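Local coordinates for protein Atp-dependent DNA ligase (Psychromonas sp., PDB 4D05) that seals breaks in the DNA backbone at the expense of ATP, probably passing through an enzyme-adenylate intermediate, at residues G29-W34 and A61-L66; F95-L100 and P124-I129; F212-G217 and R247-V252. All coordinates share one frame; numbering follows the deposited sequence. Where two conformers were deposited one is given.

Overall arrangement
Contacts 1 and 2 are two pairings of one mixed sheet of the adenylation domain, separated by the pairing of strand 62-67 with 94-99, their centres about 8 Å apart, and both touch the bound AMP. The two contacts are joined edge to edge by probable backbone hydrogen bonds, Glu-65 N lying 2.8 Å from Met-96 O and Asp-63 N as close to Asp-99 O. Contact 1 brings Arg-31 and Glu-65 to the ribose, whereas contact 2 brings Phe-98 and Ile-129 to the adenine. Contact 3 belongs to the OB-like domain: its centre lies about 36 Å from that of contact 1 and 39 Å from that of contact 2, on the opposite side of the chain's centre.

Contact 1: G29-W34 and A61-L66; sequences GIRAYW and AMDGEL. With AMP (adenosine monophosphate), chain H; SO4 (sulfate ion), chain G.
Strands 30-34 and 62-66 run antiparallel and sort their side chains by chemistry: Arg-31, Tyr-33, Asp-63 and Glu-65 occupy one face of the sheet, Ala-32, Trp-34, Met-62 and Leu-66 the other. Paired backbone hydrogen bonds tie Ile-30 to Leu-66, Ala-32 to Gly-64 and Trp-34 to Met-62. On the polar face Arg-31 is stretched, CG anti to the backbone N (chi1 -169°), and brings NH2 to Asp-63 OD2 in a salt bridge whose modelled 2.2 Å is too short to be taken literally; Asp-63 was deposited in two conformers, which may account for it. The carboxylate oxygen meets the guanidinium at its edge, the two planes 86° apart. NH2 is also hydrogen-bonded to Gln-7 O, while NH1 reaches to 3.1 Å from AMP O2'. Asp-63 OD1 lies at the edge of the Tyr-33 ring, 3.2 Å from CD1. Glu-65 folds at chi2 (-69°), which puts OE2 3.0 Å from AMP O4' and lets OE1 take a weak hydrogen bond from Gly-29 N. Across the sheet, selenomethionine Met-62 lies alongside Trp-34, and its bent end sets CE over one indole face, 3.3 Å from CD1; SE, oblique to the five-membered ring, makes the contact Met-aromatic; Trp-34 NE1 is hydrogen-bonded to Pro-58 O. The Asp-Gly-Glu-Leu run fits motif III of the nucleotidyltransferases. Chemically, Asp-63 acts as a second-shell anchor that probably fixes the rotation of Arg-31 beside the ribose.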
loop_
_atom_site.group_PDB
_atom_site.type_symbol
_atom_site.label_atom_id
_atom_site.label_comp_id
_atom_site.label_asym_id
_atom_site.label_seq_id
_atom_site.Cartn_x
_atom_site.Cartn_y
_atom_site.Cartn_z
ATOM N N GLY A 29 1.765 -3.461 7.458
ATOM C CA GLY A 29 1.805 -4.643 8.316
ATOM C C GLY A 29 1.704 -5.917 7.522
ATOM O O GLY A 29 2.088 -5.976 6.351
ATOM N N ILE A 30 1.179 -6.959 8.173
ATOM C CA ILE A 30 0.969 -8.234 7.538
ATOM C C ILE A 30 -0.530 -8.478 7.476
ATOM O O ILE A 30 -1.193 -8.505 8.516
ATOM C CB ILE A 30 1.645 -9.364 8.351
ATOM C CG1 ILE A 30 3.171 -9.236 8.258
ATOM C CG2 ILE A 30 1.220 -10.739 7.847
ATOM C CD1 ILE A 30 3.734 -9.471 6.865
ATOM N N ARG A 31 -1.056 -8.641 6.264
ATOM C CA ARG A 31 -2.481 -8.846 6.125
ATOM C C ARG A 31 -2.898 -10.175 6.733
ATOM O O ARG A 31 -2.200 -11.172 6.589
ATOM C CB ARG A 31 -2.878 -8.834 4.660
ATOM C CG ARG A 31 -4.380 -8.772 4.490
ATOM C CD ARG A 31 -4.808 -8.595 3.059
ATOM N NE ARG A 31 -6.253 -8.581 2.973
ATOM C CZ ARG A 31 -6.952 -7.874 2.099
ATOM N NH1 ARG A 31 -6.358 -7.141 1.202
ATOM N NH2 ARG A 31 -8.254 -7.934 2.130
ATOM N N ALA A 32 -4.044 -10.191 7.402
ATOM C CA ALA A 32 -4.591 -11.423 7.965
ATOM C C ALA A 32 -6.101 -11.442 7.756
ATOM O O ALA A 32 -6.772 -10.423 7.896
ATOM C CB ALA A 32 -4.258 -11.548 9.445
ATOM N N TYR A 33 -6.613 -12.623 7.432
ATOM C CA TYR A 33 -8.025 -12.874 7.314
ATOM C C TYR A 33 -8.431 -13.748 8.489
ATOM O O TYR A 33 -7.898 -14.844 8.694
ATOM C CB TYR A 33 -8.292 -13.599 6.003
ATOM C CG TYR A 33 -9.698 -14.092 5.815
ATOM C CD1 TYR A 33 -10.679 -13.257 5.404
ATOM C CD2 TYR A 33 -10.021 -15.417 5.997
ATOM C CE1 TYR A 33 -11.989 -13.724 5.192
ATOM C CE2 TYR A 33 -11.300 -15.888 5.795
ATOM C CZ TYR A 33 -12.281 -15.029 5.419
ATOM O OH TYR A 33 -13.572 -15.463 5.215
ATOM N N TRP A 34 -9.364 -13.229 9.274
ATOM C CA TRP A 34 -9.967 -13.985 10.375
ATOM C C TRP A 34 -11.212 -14.659 9.889
ATOM O O TRP A 34 -12.168 -14.016 9.464
ATOM C CB TRP A 34 -10.292 -13.049 11.527
ATOM C CG TRP A 34 -11.108 -13.623 12.640
ATOM C CD1 TRP A 34 -12.425 -13.401 12.861
ATOM C CD2 TRP A 34 -10.664 -14.485 13.699
ATOM N NE1 TRP A 34 -12.842 -14.059 13.990
ATOM C CE2 TRP A 34 -11.780 -14.732 14.530
ATOM C CE3 TRP A 34 -9.443 -15.059 14.034
ATOM C CZ2 TRP A 34 -11.704 -15.537 15.654
ATOM C CZ3 TRP A 34 -9.368 -15.846 15.151
ATOM C CH2 TRP A 34 -10.490 -16.083 15.950
ATOM N N ALA A 61 -16.376 -13.002 10.386
ATOM C CA ALA A 61 -15.130 -12.927 9.622
ATOM C C ALA A 61 -14.664 -11.487 9.490
ATOM O O ALA A 61 -15.468 -10.575 9.312
ATOM C CB ALA A 61 -15.314 -13.538 8.263
HETATM N N MSE A 62 -13.355 -11.299 9.592
HETATM C CA MSE A 62 -12.764 -9.970 9.556
HETATM C C MSE A 62 -11.480 -9.929 8.713
HETATM O O MSE A 62 -10.700 -10.871 8.721
HETATM C CB MSE A 62 -12.415 -9.477 11.000
HETATM C CG MSE A 62 -13.667 -9.438 11.955
HETATM SE SE MSE A 62 -13.201 -8.780 13.721
HETATM C CE MSE A 62 -12.374 -10.424 14.373
ATOM N N ASP A 63 -11.274 -8.816 8.013
ATOM C CA ASP A 63 -10.054 -8.544 7.257
ATOM C C ASP A 63 -9.299 -7.427 7.950
ATOM O O ASP A 63 -9.888 -6.433 8.266
ATOM C CB ASP A 63 -10.426 -8.052 5.878
ATOM C CG ASP A 63 -10.034 -8.984 4.809
ATOM O OD1 ASP A 63 -10.554 -10.110 4.773
ATOM O OD2 ASP A 63 -9.227 -8.576 3.957
ATOM N N GLY A 64 -7.997 -7.595 8.186
ATOM C CA GLY A 64 -7.225 -6.575 8.863
ATOM C C GLY A 64 -5.740 -6.712 8.630
ATOM O O GLY A 64 -5.278 -7.560 7.845
ATOM N N GLU A 65 -5.013 -5.839 9.302
ATOM C CA GLU A 65 -3.547 -5.844 9.227
ATOM C C GLU A 65 -3.002 -6.169 10.621
ATOM O O GLU A 65 -3.384 -5.500 11.592
ATOM C CB GLU A 65 -3.023 -4.449 8.865
ATOM C CG GLU A 65 -3.118 -4.078 7.424
ATOM C CD GLU A 65 -2.198 -4.825 6.469
ATOM O OE1 GLU A 65 -0.963 -4.976 6.700
ATOM O OE2 GLU A 65 -2.697 -5.132 5.386
ATOM N N LEU A 66 -2.124 -7.164 10.731
ATOM C CA LEU A 66 -1.359 -7.341 11.962
ATOM C C LEU A 66 -0.314 -6.228 11.936
ATOM O O LEU A 66 0.468 -6.115 10.975
ATOM C CB LEU A 66 -0.715 -8.718 12.006
ATOM C CG LEU A 66 -1.700 -9.889 11.953
ATOM C CD1 LEU A 66 -0.976 -11.205 11.781
ATOM C CD2 LEU A 66 -2.553 -9.936 13.212
HETATM P P AMP H . 0.293 -1.288 -0.256
HETATM O O1P AMP H . 0.438 -1.061 -1.734
HETATM O O2P AMP H . 1.304 -2.025 0.603
HETATM O "O5'" AMP H . -1.173 -1.848 -0.028
HETATM C "C5'" AMP H . -1.535 -1.979 1.328
HETATM C "C4'" AMP H . -2.161 -3.333 1.471
HETATM O "O4'" AMP H . -2.610 -3.547 2.792
HETATM C "C3'" AMP H . -3.338 -3.374 0.557
HETATM O "O3'" AMP H . -3.251 -4.660 -0.076
HETATM C "C2'" AMP H . -4.525 -3.275 1.471
HETATM O "O2'" AMP H . -5.399 -4.209 0.833
HETATM C "C1'" AMP H . -4.020 -3.559 2.917
HETATM N N9 AMP H . -4.295 -2.402 3.836
HETATM C C8 AMP H . -3.472 -1.728 4.688
HETATM N N7 AMP H . -4.096 -0.703 5.322
HETATM C C5 AMP H . -5.379 -0.767 4.898
HETATM C C6 AMP H . -6.581 0.042 5.119
HETATM N N6 AMP H . -6.536 1.078 5.969
HETATM N N1 AMP H . -7.689 -0.349 4.480
HETATM C C2 AMP H . -7.726 -1.352 3.592
HETATM N N3 AMP H . -6.683 -2.119 3.321
HETATM C C4 AMP H . -5.502 -1.867 3.935
HETATM S S SO4 G . -20.353 -12.707 8.958
HETATM O O1 SO4 G . -21.053 -12.503 10.251
HETATM O O2 SO4 G . -21.259 -13.556 8.148
HETATM O O3 SO4 G . -20.187 -11.357 8.261
HETATM O O4 SO4 G . -19.044 -13.434 9.169
#

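Contact 2: F95-L100 and P124-I129; sequences FMIFDL and PYLQMI. With AMP (adenosine monophosphate), chain H.
Backbone hydrogen bonds make the frame. Phe-95 N donates to Tyr-125 O at 2.8 Å, Gln-127 N to Phe-95 O, Ile-97 N to Gln-127 O and Ile-129 N to Ile-97 O, the alternating ladder of two parallel strands. A water prolongs it, donating to both Ile-97 O and Ile-129 O. Apolar contacts follow on either face. Leu-126 CD1 rests 3.7 Å from Phe-95 CD2 and equally close to Ile-97 CG2, which itself sits over one face of the Phe-95 ring, toward the rim. On the other face, selenomethionine Met-96 lays CB 3.7 Å from Ile-129 CG1 and curls its SE toward Gln-127 CB. These strands are the two ends of a beta-alpha-beta unit whose helix, 107-121, packs Val-118 on Ile-97 and Met-114 on Met-128. Beyond the paired region Phe-98 and Asp-99 both face Asp-63, forming a classic beta bulge against the neighbouring strand 62-67. Contacts with AMP come last: the Phe-98 ring, its CG in the crowded position between N and the carbonyl carbon (chi1 56°), lies under the adenine, with AMP N3 over the ring centre, 3.4 Å above the plane. A leucine in place of Phe-98 removes the flat ring, and the adenine would probably be held less firmly. Ile-129 CD1 meets the same ring at its edge, 3.9 Å from Phe-98 CD2, and stands 3.7 Å from AMP N6.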
loop_
_atom_site.group_PDB
_atom_site.type_symbol
_atom_site.label_atom_id
_atom_site.label_comp_id
_atom_site.label_asym_id
_atom_site.label_seq_id
_atom_site.Cartn_x
_atom_site.Cartn_y
_atom_site.Cartn_z
ATOM N N PHE A 95 -4.489 -6.591 15.747
ATOM C CA PHE A 95 -5.230 -6.897 14.525
ATOM C C PHE A 95 -6.106 -5.696 14.235
ATOM O O PHE A 95 -7.108 -5.442 14.936
ATOM C CB PHE A 95 -6.047 -8.181 14.708
ATOM C CG PHE A 95 -6.727 -8.700 13.447
ATOM C CD1 PHE A 95 -6.107 -8.679 12.213
ATOM C CD2 PHE A 95 -7.998 -9.233 13.523
ATOM C CE1 PHE A 95 -6.750 -9.184 11.075
ATOM C CE2 PHE A 95 -8.625 -9.743 12.408
ATOM C CZ PHE A 95 -8.011 -9.696 11.168
HETATM N N MSE A 96 -5.669 -4.913 13.254
HETATM C CA MSE A 96 -6.291 -3.656 12.881
HETATM C C MSE A 96 -7.228 -3.906 11.730
HETATM O O MSE A 96 -6.793 -4.117 10.595
HETATM C CB MSE A 96 -5.195 -2.651 12.422
HETATM C CG MSE A 96 -4.092 -2.385 13.441
HETATM SE SE MSE A 96 -4.567 -1.417 15.029
HETATM C CE MSE A 96 -5.119 0.246 14.171
ATOM N N ILE A 97 -8.533 -3.901 12.011
ATOM C CA ILE A 97 -9.481 -4.349 11.004
ATOM C C ILE A 97 -9.954 -3.256 10.082
ATOM O O ILE A 97 -10.122 -2.100 10.498
ATOM C CB ILE A 97 -10.637 -5.125 11.639
ATOM C CG1 ILE A 97 -11.514 -4.229 12.518
ATOM C CG2 ILE A 97 -10.048 -6.318 12.425
ATOM C CD1 ILE A 97 -12.810 -4.920 13.003
ATOM N N PHE A 98 -10.212 -3.657 8.841
ATOM C CA PHE A 98 -10.686 -2.737 7.840
ATOM C C PHE A 98 -11.856 -3.292 6.999
ATOM O O PHE A 98 -12.406 -2.557 6.198
ATOM C CB PHE A 98 -9.514 -2.235 6.944
ATOM C CG PHE A 98 -8.729 -3.330 6.269
ATOM C CD1 PHE A 98 -9.265 -4.030 5.228
ATOM C CD2 PHE A 98 -7.437 -3.626 6.645
ATOM C CE1 PHE A 98 -8.541 -5.034 4.586
ATOM C CE2 PHE A 98 -6.716 -4.626 5.981
ATOM C CZ PHE A 98 -7.284 -5.310 4.955
ATOM N N ASP A 99 -12.244 -4.558 7.165
ATOM C CA ASP A 99 -13.449 -5.012 6.498
ATOM C C ASP A 99 -13.996 -6.301 7.106
ATOM O O ASP A 99 -13.381 -6.910 7.987
ATOM C CB ASP A 99 -13.214 -5.148 4.984
ATOM C CG ASP A 99 -14.431 -4.745 4.155
ATOM O OD1 ASP A 99 -15.554 -4.772 4.695
ATOM O OD2 ASP A 99 -14.274 -4.454 2.947
ATOM N N LEU A 100 -15.184 -6.655 6.641
ATOM C CA LEU A 100 -15.964 -7.836 7.063
ATOM C C LEU A 100 -16.288 -8.622 5.777
ATOM O O LEU A 100 -17.272 -8.354 5.082
ATOM C CB LEU A 100 -17.270 -7.418 7.772
ATOM C CG LEU A 100 -17.117 -6.578 9.026
ATOM C CD1 LEU A 100 -18.448 -6.228 9.665
ATOM C CD2 LEU A 100 -16.275 -7.282 10.068
ATOM N N PRO A 124 -7.121 -5.359 23.869
ATOM C CA PRO A 124 -5.995 -4.640 23.278
ATOM C C PRO A 124 -5.599 -5.180 21.908
ATOM O O PRO A 124 -4.994 -4.442 21.114
ATOM C CB PRO A 124 -4.862 -4.874 24.292
ATOM C CG PRO A 124 -5.206 -6.178 24.933
ATOM C CD PRO A 124 -6.706 -6.116 25.067
ATOM N N TYR A 125 -5.944 -6.431 21.611
ATOM C CA TYR A 125 -5.431 -7.094 20.411
ATOM C C TYR A 125 -6.318 -6.868 19.183
ATOM O O TYR A 125 -5.940 -7.242 18.079
ATOM C CB TYR A 125 -5.281 -8.594 20.664
ATOM C CG TYR A 125 -4.601 -8.924 21.951
ATOM C CD1 TYR A 125 -3.337 -8.424 22.245
ATOM C CD2 TYR A 125 -5.227 -9.736 22.892
ATOM C CE1 TYR A 125 -2.717 -8.720 23.462
ATOM C CE2 TYR A 125 -4.629 -10.031 24.094
ATOM C CZ TYR A 125 -3.373 -9.522 24.377
ATOM O OH TYR A 125 -2.769 -9.804 25.577
ATOM N N LEU A 126 -7.480 -6.236 19.371
ATOM C CA LEU A 126 -8.429 -6.025 18.262
ATOM C C LEU A 126 -8.861 -4.575 18.242
ATOM O O LEU A 126 -9.439 -4.056 19.217
ATOM C CB LEU A 126 -9.671 -6.925 18.374
ATOM C CG LEU A 126 -10.700 -6.819 17.245
ATOM C CD1 LEU A 126 -10.135 -7.408 15.954
ATOM C CD2 LEU A 126 -12.002 -7.530 17.595
ATOM N N GLN A 127 -8.534 -3.902 17.146
ATOM C CA GLN A 127 -8.807 -2.467 17.020
ATOM C C GLN A 127 -9.274 -2.117 15.599
ATOM O O GLN A 127 -9.016 -2.877 14.696
ATOM C CB GLN A 127 -7.585 -1.661 17.504
ATOM C CG GLN A 127 -7.900 -1.243 18.962
ATOM C CD GLN A 127 -6.867 -1.510 20.015
ATOM O OE1 GLN A 127 -5.686 -1.127 19.889
ATOM N NE2 GLN A 127 -7.317 -2.106 21.126
HETATM N N MSE A 128 -10.048 -1.034 15.439
HETATM C CA MSE A 128 -10.573 -0.654 14.114
HETATM C C MSE A 128 -9.674 0.436 13.549
HETATM O O MSE A 128 -9.327 1.372 14.262
HETATM C CB MSE A 128 -12.027 -0.146 14.196
HETATM C CG MSE A 128 -12.828 -0.387 12.904
HETATM SE SE MSE A 128 -14.356 0.558 12.603
HETATM C CE MSE A 128 -13.857 2.405 12.958
ATOM N N ILE A 129 -9.285 0.302 12.290
ATOM C CA ILE A 129 -8.614 1.393 11.610
ATOM C C ILE A 129 -9.622 2.541 11.474
ATOM O O ILE A 129 -10.737 2.342 11.042
ATOM C CB ILE A 129 -8.081 0.939 10.243
ATOM C CG1 ILE A 129 -7.060 -0.193 10.455
ATOM C CG2 ILE A 129 -7.440 2.103 9.531
ATOM C CD1 ILE A 129 -6.521 -0.819 9.189
HETATM P P AMP H . 0.293 -1.288 -0.256
HETATM O O1P AMP H . 0.438 -1.061 -1.734
HETATM O O2P AMP H . 1.304 -2.025 0.603
HETATM O "O5'" AMP H . -1.173 -1.848 -0.028
HETATM C "C5'" AMP H . -1.535 -1.979 1.328
HETATM C "C4'" AMP H . -2.161 -3.333 1.471
HETATM O "O4'" AMP H . -2.610 -3.547 2.792
HETATM C "C3'" AMP H . -3.338 -3.374 0.557
HETATM O "O3'" AMP H . -3.251 -4.660 -0.076
HETATM C "C2'" AMP H . -4.525 -3.275 1.471
HETATM O "O2'" AMP H . -5.399 -4.209 0.833
HETATM C "C1'" AMP H . -4.020 -3.559 2.917
HETATM N N9 AMP H . -4.295 -2.402 3.836
HETATM C C8 AMP H . -3.472 -1.728 4.688
HETATM N N7 AMP H . -4.096 -0.703 5.322
HETATM C C5 AMP H . -5.379 -0.767 4.898
HETATM C C6 AMP H . -6.581 0.042 5.119
HETATM N N6 AMP H . -6.536 1.078 5.969
HETATM N N1 AMP H . -7.689 -0.349 4.480
HETATM C C2 AMP H . -7.726 -1.352 3.592
HETATM N N3 AMP H . -6.683 -2.119 3.321
HETATM C C4 AMP H . -5.502 -1.867 3.935
HETATM O O HOH W 1 -11.554 0.264 9.485
#

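Contact 3: F212-G217 and R247-V252; sequences FKIGSG and RFASFV
The backbones of 212-217 and 247-252 meet at a slant, their touching parts 56° apart, and one direct hydrogen bond joins them: Phe-251 N gives its hydrogen to Ser-216 O at 2.9 Å, nearly straight at 174° and in the plane of the carbonyl. A water adds a second link, accepting from Gly-215 N and donating to Ala-249 O. Gly-217 comes close enough that a side chain there would collide with Phe-251 O, and its backbone angles would separately jam a CB against the preceding carbonyl. Among the side chains Ile-214 does the central work. Its CG2 branch, anti to the backbone N, presses on the peptide entering Phe-251, 3.5 Å from Phe-251 N, and also approaches Phe-251 CB. Beside it the methyl of Ala-249 fills in, touching Ile-214 CG1. With CG in the crowded position between N and the carbonyl carbon (chi1 61°), the Phe-212 ring brings CE2 to 3.8 Å from Ala-249 CB. In Phe-251, by contrast, CG is anti to the backbone N, and Gly-217 O lies at the ring's edge, 3.8 Å from CD2. Ser-250 contributes CB, 3.7 Å from Ser-216 O. This meeting of strand 211-214 and the loop that follows it with the start of strand 250-256, the two strands being the outermost of a five-stranded antiparallel sheet, is consistent with the closure of an OB-type barrel. Strand 199-206 flanks 211-214, strand 232-237 flanks 250-256 and sends Tyr-235 against Phe-212 edge-to-face, Phe-218 stacks on Phe-251, and Arg-223 of helix 220-224 hydrogen-bonds to Gly-215 O.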
loop_
_atom_site.group_PDB
_atom_site.type_symbol
_atom_site.label_atom_id
_atom_site.label_comp_id
_atom_site.label_asym_id
_atom_site.label_seq_id
_atom_site.Cartn_x
_atom_site.Cartn_y
_atom_site.Cartn_z
ATOM N N PHE A 212 10.446 6.064 -22.898
ATOM C CA PHE A 212 10.240 7.457 -22.485
ATOM C C PHE A 212 11.476 8.065 -21.902
ATOM O O PHE A 212 12.438 7.360 -21.547
ATOM C CB PHE A 212 9.060 7.601 -21.497
ATOM C CG PHE A 212 9.243 6.850 -20.218
ATOM C CD1 PHE A 212 8.983 5.487 -20.163
ATOM C CD2 PHE A 212 9.693 7.503 -19.069
ATOM C CE1 PHE A 212 9.160 4.774 -18.967
ATOM C CE2 PHE A 212 9.851 6.828 -17.870
ATOM C CZ PHE A 212 9.595 5.441 -17.824
ATOM N N LYS A 213 11.450 9.394 -21.834
ATOM C CA LYS A 213 12.576 10.185 -21.327
ATOM C C LYS A 213 12.479 10.429 -19.826
ATOM O O LYS A 213 11.420 10.761 -19.319
ATOM C CB LYS A 213 12.580 11.533 -22.046
ATOM C CG LYS A 213 13.659 12.478 -21.619
ATOM C CD LYS A 213 13.635 13.760 -22.428
ATOM C CE LYS A 213 12.615 14.750 -21.888
ATOM N NZ LYS A 213 12.863 16.065 -22.553
ATOM N N ILE A 214 13.610 10.342 -19.137
ATOM C CA ILE A 214 13.737 10.743 -17.752
ATOM C C ILE A 214 14.863 11.751 -17.637
ATOM O O ILE A 214 16.039 11.417 -17.898
ATOM C CB ILE A 214 14.011 9.547 -16.809
ATOM C CG1 ILE A 214 12.843 8.572 -16.838
ATOM C CG2 ILE A 214 14.272 10.025 -15.384
ATOM C CD1 ILE A 214 13.137 7.283 -16.081
ATOM N N GLY A 215 14.513 12.989 -17.263
ATOM C CA GLY A 215 15.508 14.063 -17.198
ATOM C C GLY A 215 15.746 14.598 -15.796
ATOM O O GLY A 215 16.591 15.467 -15.615
ATOM N N SER A 216 14.998 14.098 -14.814
ATOM C CA SER A 216 15.109 14.581 -13.434
ATOM C C SER A 216 15.430 13.441 -12.470
ATOM O O SER A 216 15.259 12.275 -12.796
ATOM C CB SER A 216 13.800 15.268 -13.008
ATOM O OG SER A 216 13.657 16.451 -13.797
ATOM N N GLY A 217 15.884 13.794 -11.277
ATOM C CA GLY A 217 16.213 12.820 -10.251
ATOM C C GLY A 217 17.697 12.453 -10.230
ATOM O O GLY A 217 18.092 11.565 -9.483
ATOM N N ARG A 247 3.838 9.193 -15.508
ATOM C CA ARG A 247 3.730 10.624 -15.330
ATOM C C ARG A 247 4.671 11.127 -14.231
ATOM O O ARG A 247 4.827 10.502 -13.178
ATOM C CB ARG A 247 2.258 10.959 -15.009
ATOM C CG ARG A 247 1.797 12.343 -15.398
ATOM C CD ARG A 247 0.240 12.495 -15.247
ATOM N NE ARG A 247 -0.172 12.012 -13.939
ATOM C CZ ARG A 247 -1.359 11.503 -13.638
ATOM N NH1 ARG A 247 -2.321 11.388 -14.564
ATOM N NH2 ARG A 247 -1.574 11.099 -12.389
ATOM N N PHE A 248 5.310 12.261 -14.491
ATOM C CA PHE A 248 6.243 12.896 -13.548
ATOM C C PHE A 248 7.367 11.935 -13.170
ATOM O O PHE A 248 7.760 11.849 -12.017
ATOM C CB PHE A 248 5.486 13.390 -12.301
ATOM C CG PHE A 248 4.282 14.217 -12.639
ATOM C CD1 PHE A 248 4.383 15.267 -13.547
ATOM C CD2 PHE A 248 3.047 13.948 -12.063
ATOM C CE1 PHE A 248 3.270 16.000 -13.877
ATOM C CE2 PHE A 248 1.936 14.693 -12.392
ATOM C CZ PHE A 248 2.051 15.716 -13.288
ATOM N N ALA A 249 7.889 11.218 -14.162
ATOM C CA ALA A 249 8.894 10.198 -13.927
ATOM C C ALA A 249 10.264 10.810 -13.589
ATOM O O ALA A 249 10.676 11.818 -14.177
ATOM C CB ALA A 249 8.997 9.336 -15.143
ATOM N N SER A 250 10.924 10.230 -12.602
ATOM C CA SER A 250 12.235 10.675 -12.190
ATOM C C SER A 250 13.096 9.449 -11.885
ATOM O O SER A 250 12.598 8.387 -11.557
ATOM C CB SER A 250 12.138 11.589 -10.963
ATOM O OG SER A 250 11.566 10.882 -9.886
ATOM N N PHE A 251 14.395 9.641 -11.955
ATOM C CA PHE A 251 15.367 8.592 -11.706
ATOM C C PHE A 251 15.516 8.358 -10.220
ATOM O O PHE A 251 15.658 9.317 -9.459
ATOM C CB PHE A 251 16.720 8.990 -12.302
ATOM C CG PHE A 251 17.834 7.987 -12.035
ATOM C CD1 PHE A 251 17.878 6.795 -12.725
ATOM C CD2 PHE A 251 18.836 8.265 -11.138
ATOM C CE1 PHE A 251 18.889 5.879 -12.477
ATOM C CE2 PHE A 251 19.854 7.359 -10.898
ATOM C CZ PHE A 251 19.886 6.181 -11.565
ATOM N N VAL A 252 15.489 7.093 -9.815
ATOM C CA VAL A 252 15.788 6.723 -8.433
ATOM C C VAL A 252 17.210 6.172 -8.332
ATOM O O VAL A 252 18.083 6.849 -7.807
ATOM C CB VAL A 252 14.781 5.739 -7.858
ATOM C CG1 VAL A 252 15.058 5.484 -6.384
ATOM C CG2 VAL A 252 13.391 6.318 -7.971
HETATM O O HOH W 2 12.245 13.126 -15.623
#